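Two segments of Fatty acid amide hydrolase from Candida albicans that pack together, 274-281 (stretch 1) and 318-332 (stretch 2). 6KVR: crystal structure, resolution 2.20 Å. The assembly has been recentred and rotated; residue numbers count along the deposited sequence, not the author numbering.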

ATOM      1  N   THR A 274       6.593   2.180   4.460  1.00 25.06           N
ATOM      2  CA  THR A 274       6.623   1.174   3.405  1.00 19.86           C
ATOM      3  C   THR A 274       6.340   1.800   2.046  1.00 21.80           C
ATOM      4  O   THR A 274       5.651   2.821   1.932  1.00 25.59           O
ATOM      5  N   LYS A 275       6.902   1.172   1.014  1.00 21.88           N
ATOM      6  CA  LYS A 275       6.622   1.423  -0.397  1.00 25.66           C
ATOM      7  C   LYS A 275       7.248   2.707  -0.922  1.00 24.73           C
ATOM      8  O   LYS A 275       6.840   3.206  -1.959  1.00 27.09           O
ATOM      9  N   ARG A 276       8.259   3.248  -0.251  1.00 22.39           N
ATOM     10  CA  ARG A 276       9.048   4.319  -0.833  1.00 21.88           C
ATOM     11  C   ARG A 276      10.343   3.795  -1.449  1.00 27.87           C
ATOM     12  O   ARG A 276      10.705   4.186  -2.564  1.00 26.07           O
ATOM     13  N   ILE A 277      11.024   2.885  -0.755  1.00 20.83           N
ATOM     14  CA  ILE A 277      12.256   2.264  -1.217  1.00 27.63           C
ATOM     15  C   ILE A 277      11.920   0.830  -1.620  1.00 25.89           C
ATOM     16  O   ILE A 277      11.202   0.133  -0.895  1.00 26.10           O
ATOM     17  N   SER A 278      12.408   0.396  -2.782  1.00 22.04           N
ATOM     18  CA  SER A 278      12.098  -0.951  -3.262  1.00 25.08           C
ATOM     19  C   SER A 278      12.799  -2.051  -2.460  1.00 28.57           C
ATOM     20  O   SER A 278      13.981  -1.940  -2.110  1.00 23.48           O
ATOM     21  N   VAL A 279      12.062  -3.136  -2.190  1.00 26.26           N
ATOM     22  CA  VAL A 279      12.644  -4.376  -1.681  1.00 25.96           C
ATOM     23  C   VAL A 279      12.656  -5.468  -2.743  1.00 30.65           C
ATOM     24  O   VAL A 279      12.995  -6.611  -2.440  1.00 29.98           O
ATOM     25  N   LYS A 280      12.306  -5.140  -3.984  1.00 26.36           N
ATOM     26  CA  LYS A 280      12.275  -6.138  -5.048  1.00 28.95           C
ATOM     27  C   LYS A 280      13.676  -6.665  -5.379  1.00 27.37           C
ATOM     28  O   LYS A 280      14.616  -5.891  -5.572  1.00 26.69           O
ATOM     29  N   GLY A 281      13.810  -7.986  -5.457  1.00 24.71           N
ATOM     30  CA  GLY A 281      15.047  -8.587  -5.924  1.00 25.72           C
ATOM     31  C   GLY A 281      16.005  -9.007  -4.823  1.00 26.77           C
ATOM     32  O   GLY A 281      17.051  -8.388  -4.634  1.00 25.59           O
ATOM     33  N   LYS A 318      13.981   7.099  -9.151  1.00 26.64           N
ATOM     34  CA  LYS A 318      12.628   6.861  -9.633  1.00 33.78           C
ATOM     35  C   LYS A 318      12.242   5.372  -9.582  1.00 28.11           C
ATOM     36  O   LYS A 318      11.999   4.763 -10.622  1.00 25.24           O
ATOM     37  N   PRO A 319      12.198   4.770  -8.386  1.00 22.74           N
ATOM     38  CA  PRO A 319      12.019   3.310  -8.316  1.00 24.24           C
ATOM     39  C   PRO A 319      10.703   2.815  -8.914  1.00 29.08           C
ATOM     40  O   PRO A 319      10.647   1.670  -9.393  1.00 29.41           O
ATOM     41  N   TRP A 320       9.639   3.631  -8.886  1.00 23.65           N
ATOM     42  CA  TRP A 320       8.377   3.222  -9.494  1.00 32.36           C
ATOM     43  C   TRP A 320       8.541   2.892 -10.971  1.00 31.06           C
ATOM     44  O   TRP A 320       7.722   2.148 -11.519  1.00 32.40           O
ATOM     45  N   GLU A 321       9.595   3.395 -11.622  1.00 28.33           N
ATOM     46  CA  GLU A 321       9.798   3.090 -13.033  1.00 32.67           C
ATOM     47  C   GLU A 321      10.239   1.648 -13.277  1.00 35.92           C
ATOM     48  O   GLU A 321      10.095   1.154 -14.401  1.00 31.89           O
ATOM     49  N   SER A 322      10.763   0.953 -12.261  1.00 30.35           N
ATOM     50  CA  SER A 322      11.111  -0.455 -12.418  1.00 33.88           C
ATOM     51  C   SER A 322      10.486  -1.370 -11.370  1.00 32.85           C
ATOM     52  O   SER A 322      10.576  -2.594 -11.516  1.00 36.86           O
ATOM     53  N   ASP A 323       9.845  -0.823 -10.343  1.00 28.68           N
ATOM     54  CA  ASP A 323       9.167  -1.593  -9.306  1.00 27.49           C
ATOM     55  C   ASP A 323       7.793  -0.971  -9.124  1.00 33.91           C
ATOM     56  O   ASP A 323       7.671   0.144  -8.596  1.00 30.57           O
ATOM     57  N   SER A 324       6.764  -1.700  -9.564  1.00 34.72           N
ATOM     58  CA  SER A 324       5.408  -1.169  -9.577  1.00 31.29           C
ATOM     59  C   SER A 324       4.881  -0.908  -8.167  1.00 32.08           C
ATOM     60  O   SER A 324       4.011  -0.049  -7.988  1.00 35.34           O
ATOM     61  N   THR A 325       5.388  -1.637  -7.162  1.00 29.58           N
ATOM     62  CA  THR A 325       4.991  -1.421  -5.770  1.00 31.19           C
ATOM     63  C   THR A 325       5.472  -0.073  -5.237  1.00 34.19           C
ATOM     64  O   THR A 325       4.859   0.487  -4.316  1.00 30.03           O
ATOM     65  N   SER A 326       6.565   0.459  -5.780  1.00 26.91           N
ATOM     66  CA  SER A 326       7.130   1.683  -5.229  1.00 30.39           C
ATOM     67  C   SER A 326       6.277   2.893  -5.599  1.00 30.18           C
ATOM     68  O   SER A 326       5.876   3.055  -6.754  1.00 31.43           O
ATOM     69  N   LEU A 327       6.018   3.751  -4.618  1.00 26.85           N
ATOM     70  CA  LEU A 327       5.139   4.894  -4.788  1.00 28.83           C
ATOM     71  C   LEU A 327       5.878   6.054  -5.452  1.00 29.42           C
ATOM     72  O   LEU A 327       7.021   6.355  -5.092  1.00 28.48           O
ATOM     73  N   PRO A 328       5.251   6.729  -6.423  1.00 31.37           N
ATOM     74  CA  PRO A 328       5.833   7.970  -6.960  1.00 33.11           C
ATOM     75  C   PRO A 328       5.432   9.177  -6.116  1.00 36.08           C
ATOM     76  O   PRO A 328       4.706  10.065  -6.558  1.00 39.97           O
HETATM   77  N   MSE A 329       5.879   9.187  -4.868  1.00 33.70           N
HETATM   78  CA  MSE A 329       5.639  10.331  -4.019  1.00 33.81           C
HETATM   79  C   MSE A 329       6.983  10.999  -3.752  1.00 35.12           C
HETATM   80  O   MSE A 329       7.901  10.400  -3.176  1.00 36.69           O
ATOM     81  N   PRO A 330       7.109  12.221  -4.260  1.00 35.68           N
ATOM     82  CA  PRO A 330       8.404  12.914  -4.237  1.00 30.29           C
ATOM     83  C   PRO A 330       8.940  13.058  -2.826  1.00 29.89           C
ATOM     84  O   PRO A 330       8.183  13.209  -1.866  1.00 30.90           O
ATOM     85  N   TRP A 331      10.268  13.014  -2.709  1.00 28.56           N
ATOM     86  CA  TRP A 331      10.935  13.356  -1.459  1.00 27.19           C
ATOM     87  C   TRP A 331      10.911  14.878  -1.330  1.00 31.48           C
ATOM     88  O   TRP A 331      11.603  15.581  -2.076  1.00 30.38           O
ATOM     89  N   ARG A 332      10.098  15.385  -0.403  1.00 31.45           N
ATOM     90  CA  ARG A 332       9.869  16.818  -0.278  1.00 32.77           C
ATOM     91  C   ARG A 332      11.057  17.533   0.368  1.00 35.77           C
ATOM     92  O   ARG A 332      11.814  16.960   1.156  1.00 31.80           O
TER

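Neither stretch pairs as a strand with the other; one direct backbone hydrogen bond, together with side chains and five waters, joins them, burying 605 Å² in total. Leu327 N donates to Lys275 O at 2.8 Å with an N-H...O angle of 167°, close to linear, where the two chains run nearest (Lys275 and Ser326 CA atoms, 4.9 Å apart).

The shortest polar contact is between side chains. Ser278 points toward stretch 2 with chi1 t, and its OG donates to Asp323 OD2 at 2.5 Å; Asp323, also t, points back. Both groups are held locally: Lys280 N donates to Ser278 OG (3.0 Å), and Thr325 N donates to Asp323 OD1 (3.0 Å) within the type I turn from Asp323 to Ser326.

Arg276 reaches stretch 2 differently. Its CA-to-CB bond points away, yet the m, t, p side chain brings the guanidinium back between Met329 SE over one face and Trp331 CE3 over the opposite face. Its NH2 makes a weak hydrogen bond to Met329 O (3.4 Å, 151°), while Pro330 O lies near the guanidinium plane, 3.3 Å from NH2.

Van der Waals contacts add to these polar links. Lys275 points toward stretch 2 (chi1 m), its CB 3.9 Å from CG of Leu327 (m, t) and its CG 4.2 Å from CG2 of Thr325 (m). Pro319 CG rests 3.7 Å from Arg276 O, and Ser278 CB lies 3.7 Å from OG of Ser326 (m).

Waters bridge further polar groups of the two stretches. Water 1 accepts from Arg276 NE and donates to Met329 O, both at 2.8 Å, supplementing the weak direct bond. Water 2 donates to Arg276 O and Leu327 O, each 2.7 Å away, bridging two carbonyls that cannot bond each other. Water 4 accepts from Val279 N (2.9 Å) and donates to Asp323 OD2 (2.8 Å).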

ATOM      1  CB  THR A 274       5.610   0.055   3.657  1.00 24.67           C
ATOM      2  OG1 THR A 274       4.304   0.623   3.826  1.00 27.80           O
ATOM      3  CG2 THR A 274       5.985  -0.772   4.899  1.00 23.96           C
ATOM      4  CB  LYS A 275       5.118   1.399  -0.683  1.00 30.70           C
ATOM      5  CG  LYS A 275       4.443   0.110  -0.185  1.00 28.92           C
ATOM      6  CD  LYS A 275       3.115   0.401   0.510  1.00 44.28           C
ATOM      7  CE  LYS A 275       1.898   0.113  -0.406  1.00 49.19           C
ATOM      8  NZ  LYS A 275       0.615   0.808  -0.003  1.00 45.93           N
ATOM      9  CB  ARG A 276       9.350   5.383   0.233  1.00 23.42           C
ATOM     10  CG  ARG A 276       8.116   5.970   0.898  1.00 23.99           C
ATOM     11  CD  ARG A 276       8.405   7.298   1.615  1.00 29.74           C
ATOM     12  NE  ARG A 276       8.460   8.439   0.706  1.00 27.70           N
ATOM     13  CZ  ARG A 276       8.435   9.713   1.084  1.00 29.40           C
ATOM     14  NH1 ARG A 276       8.291  10.057   2.353  1.00 22.26           N
ATOM     15  NH2 ARG A 276       8.571  10.668   0.161  1.00 27.59           N
ATOM     16  CB  ILE A 277      13.346   2.327  -0.120  1.00 26.21           C
ATOM     17  CG1 ILE A 277      13.909   3.751  -0.019  1.00 32.14           C
ATOM     18  CG2 ILE A 277      14.509   1.442  -0.439  1.00 21.22           C
ATOM     19  CD1 ILE A 277      13.024   4.724   0.659  1.00 32.10           C
ATOM     20  CB  SER A 278      12.490  -1.093  -4.728  1.00 25.41           C
ATOM     21  OG  SER A 278      12.174  -2.399  -5.187  1.00 26.70           O
ATOM     22  CB  VAL A 279      11.936  -4.880  -0.407  1.00 25.39           C
ATOM     23  CG1 VAL A 279      12.055  -3.858   0.723  1.00 24.48           C
ATOM     24  CG2 VAL A 279      10.475  -5.199  -0.690  1.00 23.95           C
ATOM     25  CB  LYS A 280      11.619  -5.538  -6.298  1.00 26.08           C
ATOM     26  CG  LYS A 280      11.570  -6.486  -7.476  1.00 37.86           C
ATOM     27  CD  LYS A 280      10.948  -5.837  -8.709  1.00 44.52           C
ATOM     28  CE  LYS A 280      11.125  -6.720  -9.943  1.00 46.12           C
ATOM     29  NZ  LYS A 280      10.400  -6.084 -11.075  1.00 50.24           N
ATOM     30  CB  LYS A 318      12.462   7.395 -11.049  1.00 33.01           C
ATOM     31  CG  LYS A 318      12.659   8.913 -11.219  1.00 38.57           C
ATOM     32  CD  LYS A 318      12.829   9.258 -12.712  1.00 38.54           C
ATOM     33  CE  LYS A 318      13.105  10.731 -12.949  1.00 45.47           C
ATOM     34  NZ  LYS A 318      11.910  11.593 -12.718  1.00 54.61           N
ATOM     35  CB  PRO A 319      12.078   3.027  -6.810  1.00 19.50           C
ATOM     36  CG  PRO A 319      11.671   4.297  -6.180  1.00 20.97           C
ATOM     37  CD  PRO A 319      12.203   5.383  -7.050  1.00 22.64           C
ATOM     38  CB  TRP A 320       7.298   4.307  -9.316  1.00 28.52           C
ATOM     39  CG  TRP A 320       7.713   5.626  -9.856  1.00 33.39           C
ATOM     40  CD1 TRP A 320       7.485   6.106 -11.114  1.00 33.45           C
ATOM     41  CD2 TRP A 320       8.466   6.637  -9.168  1.00 30.89           C
ATOM     42  NE1 TRP A 320       8.042   7.357 -11.251  1.00 35.68           N
ATOM     43  CE2 TRP A 320       8.648   7.708 -10.072  1.00 34.87           C
ATOM     44  CE3 TRP A 320       8.996   6.745  -7.877  1.00 31.59           C
ATOM     45  CZ2 TRP A 320       9.334   8.876  -9.724  1.00 34.91           C
ATOM     46  CZ3 TRP A 320       9.681   7.914  -7.526  1.00 26.66           C
ATOM     47  CH2 TRP A 320       9.846   8.957  -8.449  1.00 30.94           C
ATOM     48  CB  GLU A 321      10.802   4.077 -13.628  1.00 31.14           C
ATOM     49  CG  GLU A 321      10.168   5.436 -13.896  1.00 40.71           C
ATOM     50  CD  GLU A 321      11.056   6.386 -14.689  1.00 41.45           C
ATOM     51  OE1 GLU A 321      12.190   6.008 -15.052  1.00 44.46           O
ATOM     52  OE2 GLU A 321      10.604   7.523 -14.944  1.00 50.00           O
ATOM     53  CB  SER A 322      12.644  -0.645 -12.410  1.00 36.06           C
ATOM     54  OG  SER A 322      13.297   0.231 -11.510  1.00 34.43           O
ATOM     55  CB  ASP A 323       9.964  -1.585  -8.000  1.00 30.34           C
ATOM     56  CG  ASP A 323       9.201  -2.189  -6.819  1.00 37.00           C
ATOM     57  OD1 ASP A 323       8.125  -2.815  -7.007  1.00 37.19           O
ATOM     58  OD2 ASP A 323       9.713  -2.043  -5.675  1.00 34.27           O
ATOM     59  CB  SER A 324       4.495  -2.146 -10.316  1.00 31.38           C
ATOM     60  OG  SER A 324       3.209  -1.578 -10.451  1.00 44.43           O
ATOM     61  CB  THR A 325       5.559  -2.546  -4.898  1.00 36.48           C
ATOM     62  OG1 THR A 325       5.107  -3.811  -5.390  1.00 38.56           O
ATOM     63  CG2 THR A 325       5.131  -2.390  -3.440  1.00 35.81           C
ATOM     64  CB  SER A 326       8.562   1.864  -5.722  1.00 28.18           C
ATOM     65  OG  SER A 326       9.418   0.937  -5.075  1.00 28.53           O
ATOM     66  CB  LEU A 327       4.585   5.358  -3.441  1.00 30.05           C
ATOM     67  CG  LEU A 327       3.693   4.424  -2.617  1.00 34.97           C
ATOM     68  CD1 LEU A 327       3.261   5.120  -1.322  1.00 29.92           C
ATOM     69  CD2 LEU A 327       2.483   3.968  -3.420  1.00 30.87           C
ATOM     70  CB  PRO A 328       5.260   8.020  -8.380  1.00 32.39           C
ATOM     71  CG  PRO A 328       3.966   7.324  -8.276  1.00 34.38           C
ATOM     72  CD  PRO A 328       4.112   6.258  -7.225  1.00 29.11           C
HETATM   73  CB  MSE A 329       4.870   9.909  -2.766  1.00 33.26           C
HETATM   74  CG  MSE A 329       5.602   9.366  -1.565  1.00 40.79           C
HETATM   75 SE   MSE A 329       4.606   9.965   0.024  1.00 65.48          SE
HETATM   76  CE  MSE A 329       2.797   9.315  -0.447  1.00 39.05           C
ATOM     77  CB  PRO A 330       8.081  14.288  -4.839  1.00 30.75           C
ATOM     78  CG  PRO A 330       6.811  14.058  -5.656  1.00 37.40           C
ATOM     79  CD  PRO A 330       6.050  12.997  -4.926  1.00 33.50           C
ATOM     80  CB  TRP A 331      12.358  12.802  -1.448  1.00 27.52           C
ATOM     81  CG  TRP A 331      13.106  13.092  -0.184  1.00 34.73           C
ATOM     82  CD1 TRP A 331      14.005  14.100   0.023  1.00 33.34           C
ATOM     83  CD2 TRP A 331      13.012  12.373   1.061  1.00 30.92           C
ATOM     84  NE1 TRP A 331      14.478  14.050   1.314  1.00 34.49           N
ATOM     85  CE2 TRP A 331      13.882  13.004   1.971  1.00 35.09           C
ATOM     86  CE3 TRP A 331      12.268  11.267   1.494  1.00 32.78           C
ATOM     87  CZ2 TRP A 331      14.037  12.561   3.289  1.00 36.21           C
ATOM     88  CZ3 TRP A 331      12.419  10.828   2.806  1.00 31.49           C
ATOM     89  CH2 TRP A 331      13.299  11.476   3.687  1.00 30.61           C
ATOM     90  CB  ARG A 332       8.604  17.089   0.538  1.00 26.82           C
ATOM     91  CG  ARG A 332       7.309  16.863  -0.249  1.00 31.96           C
ATOM     92  CD  ARG A 332       6.111  16.833   0.670  1.00 34.36           C
ATOM     93  NE  ARG A 332       6.204  15.770   1.666  1.00 38.70           N
ATOM     94  CZ  ARG A 332       6.463  15.975   2.951  1.00 37.28           C
ATOM     95  NH1 ARG A 332       6.734  17.182   3.415  1.00 38.54           N
ATOM     96  NH2 ARG A 332       6.447  14.939   3.790  1.00 38.00           N
TER
HETATM   97  O   HOH W   1       8.569   7.980  -2.028  1.00 22.57           O
HETATM   98  O   HOH W   2       9.471   6.158  -3.929  1.00 25.20           O
HETATM   99  O   HOH W   3       8.955  -0.137  -2.505  1.00 41.36           O
HETATM  100  O   HOH W   4       9.319  -3.316  -3.253  1.00 29.02           O
HETATM  101  O   HOH W   5      12.842  -4.333 -12.415  1.00 51.16           O